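Local coordinates for protein nicotinate-nucleotide pyrophosphorylase (Ehrlichia chaffeensis, PDB 3L0G) that probably converts quinolinate and phosphoribosyl pyrophosphate into nicotinate mononucleotide, releasing carbon dioxide, on the way to NAD, at residues Glu222-Asn227 and Asp246-Lys251; Ser172-Asp175 and Val181-Lys184; Ile72-Phe77 and Tyr86-Lys91. All blocks are in the same frame, centred on the assembly; numbering follows the deposited sequence.

In the fold
The three contacts sample both domains of the chain and one ligand site. Contact 3 joins a helix to the edge strand of the N-terminal antiparallel sheet, on the opposite side of the chain's centre from the other two. Contacts 1 and 2 belong to the C-terminal alpha/beta barrel domain, with centres about 19 Å apart and nearest atoms about 8 Å apart. Only contact 2 holds a bound small acid, a formic acid molecule probably from the crystallisation liquor, and it also touches a second subunit; its position is consistent with the quinolinate pocket of this family. The centres of contacts 2 and 3 are about 33 Å apart. Contact 1 is packing between helices around the barrel.

Contact 1. Residues Glu222-Asn227 and Asp246-Lys251; sequences ESLSNN and DIVNGK
L224 and V248 approach to 7.0 Å between their CA atoms, where the C-terminal turns of helices 217-225 and 238-248 lie next to each other and both segments are about to leave the helix. L224 carries most of the contact, projecting from its own helix end onto the last turn of helix 238-248. Its CD1 branch reaches across to the second backbone, 3.7 Å from CA of V248, and also meets the CG2 methyl of I247. I247 is modelled in two conformers, so the tightness of that methyl pair is doubtful. The other branch, CD2, turns to the side of V248, 4.2 Å from its CG1. The first torsion of L224 (-93°) lies about 30° from the staggered value near -60°, which suggests mild strain.

K251 adds a lesser contact at the margin. Beyond V248 the chain makes a type I' turn, with N249 and G250 at positive phi and K251 N bonded to V248 O at 3.0 Å, which brings K251 back to face L224. The lysine then bends at its last two torsions and passes across the leucine at about a right angle, leaving NZ 4.1 Å from L224 CD2.

This is the usual outer layer of an alpha/beta barrel, two successive helices side by side over a parallel sheet. L224 also rests on I231 of strand 230-234, V248 packs on V220, and I247 on I217 and E221 of helix 217-225.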
loop_
_atom_site.group_PDB
_atom_site.type_symbol
_atom_site.label_atom_id
_atom_site.label_comp_id
_atom_site.label_asym_id
_atom_site.label_seq_id
_atom_site.Cartn_x
_atom_site.Cartn_y
_atom_site.Cartn_z
ATOM N N GLU C 222 -4.991 11.499 -41.706
ATOM C CA GLU C 222 -4.178 10.286 -41.786
ATOM C C GLU C 222 -4.666 9.229 -40.784
ATOM O O GLU C 222 -4.631 8.050 -41.075
ATOM C CB GLU C 222 -2.678 10.580 -41.594
ATOM C CG GLU C 222 -1.791 9.344 -41.713
ATOM C CD GLU C 222 -0.304 9.624 -41.550
ATOM O OE1 GLU C 222 0.113 10.776 -41.253
ATOM O OE2 GLU C 222 0.473 8.668 -41.754
ATOM N N SER C 223 -5.130 9.656 -39.612
ATOM C CA SER C 223 -5.685 8.740 -38.629
ATOM C C SER C 223 -6.986 8.097 -39.139
ATOM O O SER C 223 -7.221 6.898 -38.967
ATOM C CB SER C 223 -5.921 9.499 -37.317
ATOM O OG SER C 223 -4.695 9.967 -36.781
ATOM N N LEU C 224 -7.819 8.901 -39.779
ATOM C CA LEU C 224 -9.054 8.426 -40.394
ATOM C C LEU C 224 -8.772 7.399 -41.482
ATOM O O LEU C 224 -9.473 6.407 -41.588
ATOM C CB LEU C 224 -9.829 9.585 -41.027
ATOM C CG LEU C 224 -10.908 10.331 -40.244
ATOM C CD1 LEU C 224 -11.520 11.368 -41.219
ATOM C CD2 LEU C 224 -12.010 9.415 -39.657
ATOM N N SER C 225 -7.744 7.651 -42.286
ATOM C CA SER C 225 -7.359 6.736 -43.373
ATOM C C SER C 225 -6.985 5.381 -42.826
ATOM O O SER C 225 -7.204 4.352 -43.490
ATOM C CB SER C 225 -6.182 7.302 -44.168
ATOM O OG SER C 225 -6.617 8.454 -44.880
ATOM N N ASN C 226 -6.421 5.398 -41.611
ATOM C CA ASN C 226 -6.029 4.175 -40.911
ATOM C C ASN C 226 -7.170 3.545 -40.099
ATOM O O ASN C 226 -6.946 2.578 -39.394
ATOM C CB ASN C 226 -4.823 4.429 -40.004
ATOM C CG ASN C 226 -3.534 4.530 -40.772
ATOM O OD1 ASN C 226 -3.255 5.546 -41.407
ATOM N ND2 ASN C 226 -2.757 3.481 -40.747
ATOM N N ASN C 227 -8.387 4.083 -40.219
ATOM C CA ASN C 227 -9.569 3.540 -39.567
ATOM C C ASN C 227 -9.480 3.429 -38.029
ATOM O O ASN C 227 -9.899 2.425 -37.466
ATOM C CB ASN C 227 -9.926 2.172 -40.184
ATOM C CG ASN C 227 -10.213 2.255 -41.667
ATOM O OD1 ASN C 227 -10.952 3.120 -42.116
ATOM N ND2 ASN C 227 -9.622 1.346 -42.439
ATOM N N ASP C 246 -16.492 17.681 -39.421
ATOM C CA ASP C 246 -16.979 17.520 -40.783
ATOM C C ASP C 246 -16.258 16.402 -41.537
ATOM O O ASP C 246 -16.878 15.562 -42.187
ATOM C CB ASP C 246 -16.796 18.819 -41.543
ATOM C CG ASP C 246 -17.410 18.762 -42.893
ATOM O OD1 ASP C 246 -18.652 18.709 -42.955
ATOM O OD2 ASP C 246 -16.645 18.744 -43.873
ATOM N N ILE C 247 -14.929 16.406 -41.465
ATOM C CA ILE C 247 -14.103 15.420 -42.173
ATOM C C ILE C 247 -14.343 14.033 -41.607
ATOM O O ILE C 247 -14.413 13.071 -42.321
ATOM C CB ILE C 247 -12.580 15.715 -42.040
ATOM C CG1 ILE C 247 -12.206 16.997 -42.789
ATOM C CG2 ILE C 247 -11.758 14.545 -42.589
ATOM C CD1 ILE C 247 -10.804 17.505 -42.493
ATOM N N VAL C 248 -14.438 13.951 -40.279
ATOM C CA VAL C 248 -14.618 12.642 -39.623
ATOM C C VAL C 248 -15.994 12.052 -39.990
ATOM O O VAL C 248 -16.127 10.845 -40.202
ATOM C CB VAL C 248 -14.449 12.727 -38.082
ATOM C CG1 VAL C 248 -14.904 11.423 -37.419
ATOM C CG2 VAL C 248 -12.985 13.076 -37.694
ATOM N N ASN C 249 -17.012 12.912 -40.053
ATOM C CA ASN C 249 -18.354 12.497 -40.475
ATOM C C ASN C 249 -18.869 11.280 -39.670
ATOM O O ASN C 249 -19.423 10.341 -40.217
ATOM C CB ASN C 249 -18.324 12.226 -41.996
ATOM C CG ASN C 249 -19.730 12.223 -42.663
ATOM O OD1 ASN C 249 -19.883 11.657 -43.752
ATOM N ND2 ASN C 249 -20.730 12.838 -42.024
ATOM N N GLY C 250 -18.674 11.298 -38.362
ATOM C CA GLY C 250 -19.114 10.211 -37.496
ATOM C C GLY C 250 -18.482 8.834 -37.701
ATOM O O GLY C 250 -19.008 7.857 -37.185
ATOM N N LYS C 251 -17.365 8.760 -38.428
ATOM C CA LYS C 251 -16.647 7.492 -38.680
ATOM C C LYS C 251 -15.642 7.152 -37.580
ATOM O O LYS C 251 -15.159 6.030 -37.505
ATOM C CB LYS C 251 -15.906 7.547 -40.020
ATOM C CG LYS C 251 -16.811 7.823 -41.228
ATOM C CD LYS C 251 -16.061 7.765 -42.566
ATOM C CE LYS C 251 -14.964 8.858 -42.719
ATOM N NZ LYS C 251 -13.688 8.234 -43.240
#

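Contact 2. Residues Ser172-Asp175 and Val181-Lys184; sequences SYRD and VLIK. With FMT (formic acid), chain J.
The guanidinium of R174 lies flat against L182, whose CB sits over the centre of one face, 3.5 Å above the plane, while a formic acid molecule, probably from the crystallisation liquor, and a water lie at its edge, in plane. The Y173 ring uses its edge too, with V181 O in plane beside its hydroxyl. This is an anion pocket of an alpha/beta barrel: strand 181-183 is an outermost strand of the six-stranded parallel sheet, pairing with strand 210-214, and the 172-175 loop folds over it.

R174 holds the formic acid in a two-pronged grip, NE to O1 at 2.8 Å and NH2 to O2 at 2.9 Å, both nearly straight, at 175° and 176°. Its CG is wedged between the backbone N and the carbonyl carbon, and from there the chain runs out extended to deliver the group. K184 arrives from the opposite direction, bending only at its last torsion, and K184 NZ bonds to O2 of the formic acid at 3.0 Å, so that oxygen is shared by arginine and lysine. R151 also binds the small acid through NH2, and E213 offers K184 a long, weak ion pair. Three cationic side chains around one carboxylate are consistent with a site for a carboxylate of quinolinate.

Y173 OH donates to V181 O at 2.6 Å, meeting the carbonyl at a C=O...donor angle of 144°. L182 N is bonded to T45 OG1 of the second subunit, which places the pocket at a subunit interface. R174 NH2 has one further partner, water 1 at 2.7 Å, and that water donates in turn to L182 O at 2.8 Å.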
loop_
_atom_site.group_PDB
_atom_site.type_symbol
_atom_site.label_atom_id
_atom_site.label_comp_id
_atom_site.label_asym_id
_atom_site.label_seq_id
_atom_site.Cartn_x
_atom_site.Cartn_y
_atom_site.Cartn_z
ATOM N N SER C 172 -14.324 8.306 -17.850
ATOM C CA SER C 172 -12.887 8.066 -18.046
ATOM C C SER C 172 -12.613 7.046 -19.141
ATOM O O SER C 172 -13.122 5.955 -19.073
ATOM C CB SER C 172 -12.280 7.528 -16.778
ATOM O OG SER C 172 -10.900 7.240 -16.947
ATOM N N TYR C 173 -11.770 7.409 -20.110
ATOM C CA TYR C 173 -11.299 6.466 -21.143
ATOM C C TYR C 173 -10.505 5.306 -20.575
ATOM O O TYR C 173 -10.700 4.150 -20.953
ATOM C CB TYR C 173 -10.448 7.197 -22.176
ATOM C CG TYR C 173 -9.899 6.286 -23.258
ATOM C CD1 TYR C 173 -10.748 5.565 -24.078
ATOM C CD2 TYR C 173 -8.547 6.168 -23.473
ATOM C CE1 TYR C 173 -10.231 4.726 -25.082
ATOM C CE2 TYR C 173 -8.034 5.333 -24.447
ATOM C CZ TYR C 173 -8.864 4.605 -25.239
ATOM O OH TYR C 173 -8.332 3.774 -26.226
ATOM N N ARG C 174 -9.590 5.615 -19.667
ATOM C CA ARG C 174 -8.720 4.614 -19.110
ATOM C C ARG C 174 -8.190 5.096 -17.765
ATOM O O ARG C 174 -8.143 6.276 -17.524
ATOM C CB ARG C 174 -7.560 4.335 -20.069
ATOM C CG ARG C 174 -6.492 5.442 -20.157
ATOM C CD ARG C 174 -5.493 5.119 -21.300
ATOM N NE ARG C 174 -4.567 6.221 -21.525
ATOM C CZ ARG C 174 -3.376 6.122 -22.109
ATOM N NH1 ARG C 174 -2.934 4.961 -22.568
ATOM N NH2 ARG C 174 -2.595 7.192 -22.194
ATOM N N ASP C 175 -7.816 4.156 -16.913
ATOM C CA ASP C 175 -7.304 4.444 -15.592
ATOM C C ASP C 175 -5.836 4.811 -15.647
ATOM O O ASP C 175 -5.388 5.666 -14.907
ATOM C CB ASP C 175 -7.504 3.255 -14.660
ATOM C CG ASP C 175 -8.959 3.066 -14.236
ATOM O OD1 ASP C 175 -9.796 3.948 -14.409
ATOM O OD2 ASP C 175 -9.255 1.997 -13.704
ATOM N N VAL C 181 -5.250 1.888 -25.132
ATOM C CA VAL C 181 -4.293 2.433 -26.086
ATOM C C VAL C 181 -4.610 3.901 -26.357
ATOM O O VAL C 181 -5.775 4.288 -26.606
ATOM C CB VAL C 181 -4.299 1.641 -27.400
ATOM C CG1 VAL C 181 -3.589 2.448 -28.529
ATOM C CG2 VAL C 181 -3.647 0.253 -27.169
ATOM N N LEU C 182 -3.579 4.732 -26.281
ATOM C CA LEU C 182 -3.724 6.132 -26.680
ATOM C C LEU C 182 -2.382 6.541 -27.231
ATOM O O LEU C 182 -1.443 6.721 -26.474
ATOM C CB LEU C 182 -4.151 7.033 -25.499
ATOM C CG LEU C 182 -4.313 8.519 -25.879
ATOM C CD1 LEU C 182 -5.357 8.689 -26.984
ATOM C CD2 LEU C 182 -4.693 9.374 -24.660
ATOM N N ILE C 183 -2.320 6.633 -28.563
ATOM C CA ILE C 183 -1.119 6.970 -29.288
ATOM C C ILE C 183 -1.008 8.470 -29.228
ATOM O O ILE C 183 -1.947 9.182 -29.582
ATOM C CB ILE C 183 -1.214 6.504 -30.766
ATOM C CG1 ILE C 183 -1.460 4.962 -30.804
ATOM C CG2 ILE C 183 0.027 6.937 -31.554
ATOM C CD1 ILE C 183 -1.702 4.382 -32.161
ATOM N N LYS C 184 0.149 8.937 -28.778
ATOM C CA LYS C 184 0.353 10.326 -28.410
ATOM C C LYS C 184 1.296 11.009 -29.348
ATOM O O LYS C 184 1.999 10.342 -30.115
ATOM C CB LYS C 184 0.836 10.388 -26.956
ATOM C CG LYS C 184 -0.308 10.066 -26.004
ATOM C CD LYS C 184 0.028 10.287 -24.542
ATOM C CE LYS C 184 -1.161 9.997 -23.641
ATOM N NZ LYS C 184 -2.080 11.167 -23.386
HETATM C C FMT J . -4.774 9.768 -20.889
HETATM O O1 FMT J . -5.471 8.754 -20.749
HETATM O O2 FMT J . -3.580 9.728 -21.211
HETATM O O HOH W 1 -0.649 6.194 -23.793
#

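Contact 3. Residues Ile72-Phe77 and Tyr86-Lys91; sequences ILEEVF and YEIHKK
Aromatic packing between F77 and Y86 dominates this contact. The F77 ring brings CD2 over one face of the tyrosine, 3.7 Å above the plane and displaced toward its rim. The ring planes meet obliquely, at 59°, with centroids 5.2 Å apart. The neck of the phenylalanine joins in, F77 CB lying 3.6 Å from Y86 CE2. Y86 turns its ring toward the helix by setting CG between the backbone N and the carbonyl carbon (chi1 71°), while I88 CG1 sits at the ring's edge, in plane.

Aliphatic contacts continue the seam one turn earlier on the helix. I88 CD1 touches L73 CD2 at 4.1 Å, the two side chains sliding past each other in opposite directions, and it meets E74 CG at 3.9 Å. E74 thus contributes its CG methylene, its side chain crossing I88 at about a right angle.

The polar end of Y86 lies alongside the helix, its OH 3.7 Å from E74 CB. Its hydrogen-bond partner is N78, the residue after F77 on the same helix, whose ND2 is bonded to the Y86 hydroxyl.

The helical segment 72-77 runs nearly antiparallel to strand residues 86-88, at 165°, with axes 10.5 Å apart at closest approach; its parent helix 70-79 packs on the four-stranded antiparallel sheet of the N-terminal domain. F77 and L73 also reach V103 of the neighbouring strand and I119 of helix 116-139, and F77 meets the ring of F57. The helix and edge strand are therefore joined across this contact by nonpolar surfaces, aromatic at one end and aliphatic at the other, with the N78 bond helping to fix where the tyrosine hydroxyl lies.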
loop_
_atom_site.group_PDB
_atom_site.type_symbol
_atom_site.label_atom_id
_atom_site.label_comp_id
_atom_site.label_asym_id
_atom_site.label_seq_id
_atom_site.Cartn_x
_atom_site.Cartn_y
_atom_site.Cartn_z
ATOM N N ILE C 72 -14.179 7.532 2.374
ATOM C CA ILE C 72 -12.901 7.663 3.043
ATOM C C ILE C 72 -13.106 8.044 4.501
ATOM O O ILE C 72 -12.480 7.486 5.395
ATOM C CB ILE C 72 -12.016 8.704 2.359
ATOM C CG1 ILE C 72 -11.507 8.111 1.055
ATOM C CG2 ILE C 72 -10.860 9.087 3.271
ATOM C CD1 ILE C 72 -11.196 9.130 -0.024
ATOM N N LEU C 73 -14.000 8.997 4.716
ATOM C CA LEU C 73 -14.396 9.405 6.035
ATOM C C LEU C 73 -14.949 8.200 6.814
ATOM O O LEU C 73 -14.591 7.989 7.974
ATOM C CB LEU C 73 -15.453 10.507 5.907
ATOM C CG LEU C 73 -16.052 11.009 7.213
ATOM C CD1 LEU C 73 -16.554 12.477 7.076
ATOM C CD2 LEU C 73 -17.162 10.062 7.704
ATOM N N GLU C 74 -15.792 7.394 6.163
ATOM C CA GLU C 74 -16.301 6.184 6.787
ATOM C C GLU C 74 -15.177 5.237 7.195
ATOM O O GLU C 74 -15.187 4.702 8.304
ATOM C CB GLU C 74 -17.306 5.441 5.897
ATOM C CG GLU C 74 -18.556 6.253 5.484
ATOM C CD GLU C 74 -19.499 5.471 4.545
ATOM O OE1 GLU C 74 -20.230 4.616 5.074
ATOM O OE2 GLU C 74 -19.515 5.697 3.308
ATOM N N GLU C 75 -14.199 5.029 6.311
ATOM C CA GLU C 75 -13.160 4.038 6.601
ATOM C C GLU C 75 -12.290 4.494 7.776
ATOM O O GLU C 75 -11.975 3.704 8.667
ATOM C CB GLU C 75 -12.296 3.752 5.370
ATOM C CG GLU C 75 -11.482 2.492 5.570
ATOM C CD GLU C 75 -10.782 2.018 4.329
ATOM O OE1 GLU C 75 -11.408 2.011 3.252
ATOM O OE2 GLU C 75 -9.608 1.616 4.453
ATOM N N VAL C 76 -11.907 5.764 7.774
ATOM C CA VAL C 76 -11.148 6.328 8.890
ATOM C C VAL C 76 -11.919 6.260 10.229
ATOM O O VAL C 76 -11.356 5.830 11.257
ATOM C CB VAL C 76 -10.695 7.796 8.612
ATOM C CG1 VAL C 76 -9.873 8.332 9.781
ATOM C CG2 VAL C 76 -9.902 7.883 7.325
ATOM N N PHE C 77 -13.188 6.666 10.234
ATOM C CA PHE C 77 -13.972 6.597 11.471
ATOM C C PHE C 77 -14.082 5.160 11.946
ATOM O O PHE C 77 -14.020 4.917 13.160
ATOM C CB PHE C 77 -15.375 7.229 11.370
ATOM C CG PHE C 77 -15.397 8.768 11.395
ATOM C CD1 PHE C 77 -14.302 9.525 11.795
ATOM C CD2 PHE C 77 -16.538 9.432 11.032
ATOM C CE1 PHE C 77 -14.351 10.916 11.801
ATOM C CE2 PHE C 77 -16.602 10.845 11.042
ATOM C CZ PHE C 77 -15.505 11.576 11.427
ATOM N N TYR C 86 -21.070 7.615 14.675
ATOM C CA TYR C 86 -21.369 8.633 13.683
ATOM C C TYR C 86 -22.542 8.196 12.808
ATOM O O TYR C 86 -22.850 7.009 12.719
ATOM C CB TYR C 86 -20.129 8.937 12.821
ATOM C CG TYR C 86 -19.755 7.816 11.848
ATOM C CD1 TYR C 86 -20.171 7.844 10.520
ATOM C CD2 TYR C 86 -18.980 6.745 12.263
ATOM C CE1 TYR C 86 -19.837 6.810 9.643
ATOM C CE2 TYR C 86 -18.625 5.721 11.403
ATOM C CZ TYR C 86 -19.052 5.738 10.099
ATOM O OH TYR C 86 -18.704 4.690 9.241
ATOM N N GLU C 87 -23.167 9.182 12.158
ATOM C CA GLU C 87 -24.191 8.936 11.166
ATOM C C GLU C 87 -23.916 9.783 9.931
ATOM O O GLU C 87 -23.706 10.998 10.040
ATOM C CB GLU C 87 -25.575 9.275 11.722
ATOM C CG GLU C 87 -26.714 8.610 10.939
ATOM C CD GLU C 87 -26.799 7.090 11.194
ATOM O OE1 GLU C 87 -26.402 6.630 12.292
ATOM O OE2 GLU C 87 -27.263 6.365 10.298
ATOM N N ILE C 88 -23.956 9.138 8.765
ATOM C CA ILE C 88 -23.829 9.809 7.474
ATOM C C ILE C 88 -25.157 10.425 7.099
ATOM O O ILE C 88 -26.181 9.753 7.147
ATOM C CB ILE C 88 -23.472 8.825 6.362
ATOM C CG1 ILE C 88 -22.196 8.067 6.695
ATOM C CG2 ILE C 88 -23.256 9.548 5.084
ATOM C CD1 ILE C 88 -21.051 8.954 6.907
ATOM N N HIS C 89 -25.144 11.688 6.683
ATOM C CA HIS C 89 -26.372 12.349 6.244
ATOM C C HIS C 89 -26.381 12.696 4.764
ATOM O O HIS C 89 -27.433 12.979 4.201
ATOM C CB HIS C 89 -26.595 13.609 7.069
ATOM C CG HIS C 89 -26.636 13.354 8.531
ATOM N ND1 HIS C 89 -27.547 12.492 9.102
ATOM C CD2 HIS C 89 -25.885 13.841 9.545
ATOM C CE1 HIS C 89 -27.340 12.443 10.403
ATOM N NE2 HIS C 89 -26.336 13.249 10.700
ATOM N N LYS C 90 -25.212 12.692 4.130
ATOM C CA LYS C 90 -25.140 12.878 2.705
ATOM C C LYS C 90 -24.196 11.810 2.115
ATOM O O LYS C 90 -23.229 11.408 2.757
ATOM C CB LYS C 90 -24.673 14.314 2.393
ATOM C CG LYS C 90 -25.674 15.412 2.813
ATOM C CD LYS C 90 -26.915 15.459 1.944
ATOM C CE LYS C 90 -27.957 16.474 2.457
ATOM N NZ LYS C 90 -28.764 15.904 3.619
ATOM N N LYS C 91 -24.504 11.325 0.925
ATOM C CA LYS C 91 -23.670 10.347 0.226
ATOM C C LYS C 91 -22.961 11.017 -0.945
ATOM O O LYS C 91 -23.364 12.094 -1.420
ATOM C CB LYS C 91 -24.529 9.173 -0.315
#